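Local coordinates for protein 5'-tyrosyl-DNA phosphodiesterase (Caenorhabditis elegans, PDB 4FVA) that belongs to the endonuclease/exonuclease/phosphatase family, with a DNase I-like fold of paired beta sheets, and carries a bound magnesium ion, at residues Thr125-Ser129 with Gln140-Cys144. Numbering follows the deposited sequence.
Sequences THLES and QFGFC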
ATOM      1  N   THR A 125       4.199   4.439  -0.143  1.00 18.41           N
ATOM      2  CA  THR A 125       4.803   5.145   0.971  1.00 18.42           C
ATOM      3  C   THR A 125       4.245   4.683   2.297  1.00 22.21           C
ATOM      4  O   THR A 125       3.197   4.054   2.361  1.00 22.39           O
ATOM      5  CB  THR A 125       4.645   6.684   0.860  1.00 18.39           C
ATOM      6  OG1 THR A 125       5.496   7.325   1.821  1.00 23.22           O
ATOM      7  CG2 THR A 125       3.185   7.090   1.119  1.00 18.68           C
ATOM      8  N   HIS A 126       4.981   4.990   3.353  1.00 21.44           N
ATOM      9  CA  HIS A 126       4.536   4.764   4.715  1.00 19.00           C
ATOM     10  C   HIS A 126       4.747   6.092   5.432  1.00 19.91           C
ATOM     11  O   HIS A 126       5.854   6.364   5.892  1.00 18.91           O
ATOM     12  CB  HIS A 126       5.398   3.674   5.358  1.00 18.97           C
ATOM     13  CG  HIS A 126       5.004   3.327   6.762  1.00 19.91           C
ATOM     14  ND1 HIS A 126       5.757   2.493   7.556  1.00 19.28           N
ATOM     15  CD2 HIS A 126       3.945   3.720   7.516  1.00 20.57           C
ATOM     16  CE1 HIS A 126       5.176   2.374   8.743  1.00 20.58           C
ATOM     17  NE2 HIS A 126       4.077   3.104   8.743  1.00 23.79           N
ATOM     18  N   LEU A 127       3.708   6.926   5.520  1.00 19.25           N
ATOM     19  CA  LEU A 127       3.903   8.288   6.038  1.00 19.29           C
ATOM     20  C   LEU A 127       4.177   8.327   7.544  1.00 26.70           C
ATOM     21  O   LEU A 127       3.822   7.394   8.273  1.00 21.24           O
ATOM     22  CB  LEU A 127       2.713   9.186   5.680  1.00 20.18           C
ATOM     23  CG  LEU A 127       2.453   9.324   4.174  1.00 21.26           C
ATOM     24  CD1 LEU A 127       1.382  10.394   3.898  1.00 19.46           C
ATOM     25  CD2 LEU A 127       3.757   9.613   3.427  1.00 18.90           C
ATOM     26  N   GLU A 128       4.806   9.410   8.009  1.00 21.66           N
ATOM     27  CA  GLU A 128       5.217   9.520   9.408  1.00 21.53           C
ATOM     28  C   GLU A 128       4.122   9.065  10.374  1.00 20.06           C
ATOM     29  O   GLU A 128       2.938   9.366  10.198  1.00 31.57           O
ATOM     30  CB  GLU A 128       5.672  10.951   9.735  1.00 27.68           C
ATOM     31  CG  GLU A 128       6.816  11.042  10.758  1.00 31.57           C
ATOM     32  CD  GLU A 128       8.187  10.741  10.161  1.00 30.69           C
ATOM     33  OE1 GLU A 128       8.285  10.449   8.941  1.00 30.11           O
ATOM     34  OE2 GLU A 128       9.185  10.810  10.910  1.00 33.38           O
ATOM     35  N   SER A 129       4.532   8.309  11.388  1.00 21.21           N
ATOM     36  CA  SER A 129       3.610   7.661  12.324  1.00 20.54           C
ATOM     37  C   SER A 129       3.293   8.544  13.548  1.00 26.98           C
ATOM     38  O   SER A 129       4.108   9.394  13.942  1.00 24.32           O
ATOM     39  CB  SER A 129       4.212   6.328  12.785  1.00 30.06           C
ATOM     40  OG  SER A 129       4.631   5.519  11.686  1.00 32.22           O
ATOM     41  N   GLN A 140       4.395  15.496   4.050  1.00 25.23           N
ATOM     42  CA  GLN A 140       4.718  14.373   3.173  1.00 21.70           C
ATOM     43  C   GLN A 140       3.569  14.105   2.204  1.00 20.06           C
ATOM     44  O   GLN A 140       3.796  13.915   1.010  1.00 25.62           O
ATOM     45  CB  GLN A 140       5.065  13.134   4.000  1.00 18.83           C
ATOM     46  CG  GLN A 140       6.379  13.276   4.770  1.00 29.41           C
ATOM     47  CD  GLN A 140       6.550  12.214   5.848  1.00 32.13           C
ATOM     48  OE1 GLN A 140       5.689  11.346   6.029  1.00 24.80           O
ATOM     49  NE2 GLN A 140       7.664  12.291   6.583  1.00 25.05           N
ATOM     50  N   PHE A 141       2.343  14.069   2.720  1.00 20.32           N
ATOM     51  CA  PHE A 141       1.179  13.826   1.873  1.00 26.65           C
ATOM     52  C   PHE A 141       1.094  14.875   0.748  1.00 30.72           C
ATOM     53  O   PHE A 141       0.880  14.530  -0.419  1.00 28.64           O
ATOM     54  CB  PHE A 141      -0.103  13.808   2.701  1.00 23.03           C
ATOM     55  CG  PHE A 141      -1.329  13.432   1.910  1.00 24.57           C
ATOM     56  CD1 PHE A 141      -1.697  12.100   1.771  1.00 24.60           C
ATOM     57  CD2 PHE A 141      -2.102  14.410   1.291  1.00 27.15           C
ATOM     58  CE1 PHE A 141      -2.823  11.743   1.029  1.00 27.97           C
ATOM     59  CE2 PHE A 141      -3.227  14.064   0.549  1.00 26.88           C
ATOM     60  CZ  PHE A 141      -3.590  12.727   0.424  1.00 29.99           C
ATOM     61  N   GLY A 142       1.263  16.151   1.112  1.00 30.37           N
ATOM     62  CA  GLY A 142       1.245  17.237   0.142  1.00 26.48           C
ATOM     63  C   GLY A 142       2.321  17.030  -0.907  1.00 26.08           C
ATOM     64  O   GLY A 142       2.071  17.131  -2.113  1.00 25.25           O
ATOM     65  N   PHE A 143       3.514  16.682  -0.444  1.00 22.65           N
ATOM     66  CA  PHE A 143       4.627  16.409  -1.329  1.00 20.72           C
ATOM     67  C   PHE A 143       4.280  15.268  -2.270  1.00 26.00           C
ATOM     68  O   PHE A 143       4.529  15.348  -3.479  1.00 23.04           O
ATOM     69  CB  PHE A 143       5.873  16.076  -0.501  1.00 22.44           C
ATOM     70  CG  PHE A 143       7.060  15.647  -1.316  1.00 26.00           C
ATOM     71  CD1 PHE A 143       7.967  16.582  -1.803  1.00 34.10           C
ATOM     72  CD2 PHE A 143       7.274  14.299  -1.594  1.00 27.32           C
ATOM     73  CE1 PHE A 143       9.070  16.180  -2.570  1.00 33.39           C
ATOM     74  CE2 PHE A 143       8.372  13.885  -2.348  1.00 30.35           C
ATOM     75  CZ  PHE A 143       9.272  14.825  -2.835  1.00 36.55           C
ATOM     76  N   CYS A 144       3.691  14.207  -1.734  1.00 25.50           N
ATOM     77  CA  CYS A 144       3.333  13.079  -2.588  1.00 31.15           C
ATOM     78  C   CYS A 144       2.324  13.499  -3.652  1.00 29.23           C
ATOM     79  O   CYS A 144       2.446  13.126  -4.815  1.00 22.35           O
ATOM     80  CB  CYS A 144       2.788  11.910  -1.761  1.00 29.41           C
ATOM     81  SG  CYS A 144       4.045  11.108  -0.740  1.00 24.48           S
TER
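Gln140, on helix 134-154, reaches Leu127 and Glu128 just past the end of strand 118-126, and its side-chain amide ties the helix to the chain just beyond the strand's end. Its CB packs 3.8 Å from Leu127 CD2. With the chain extended beyond CG (chi2 166°), the amide is carried out to the backbone of 127-128. There Gln140 OE1 accepts the backbone N-H of Glu128, with Glu128 N to Gln140 OE1 at 2.9 Å, in the carbonyl plane and on a lone pair; Gln140 OE1 also lies 3.5 Å from Leu127 CA. Gln140 NE2 donates almost straight (173°) to Glu128 OE1 at 3.1 Å, from above the carboxylate plane. Ser102 OG bonds to that same Glu128 OE1, and the backbone N of Gly103 holds OE2. Beside this polar pair Leu127 sends its two methyls to different residues of the helix: CD1 sits 3.9 Å from Phe141 CB and near the edge of that ring, while CD2 lies by Gln140 and only loosely by Cys144 SG. The contact joins the first strand of a beta-alpha-beta unit to its crossover helix. A donor met by the amide oxygen, and Glu128 OE1 and Asn101 OD1 as acceptors for NE2, set which way round this buried amide lies and satisfy a backbone N-H beyond the strand's end.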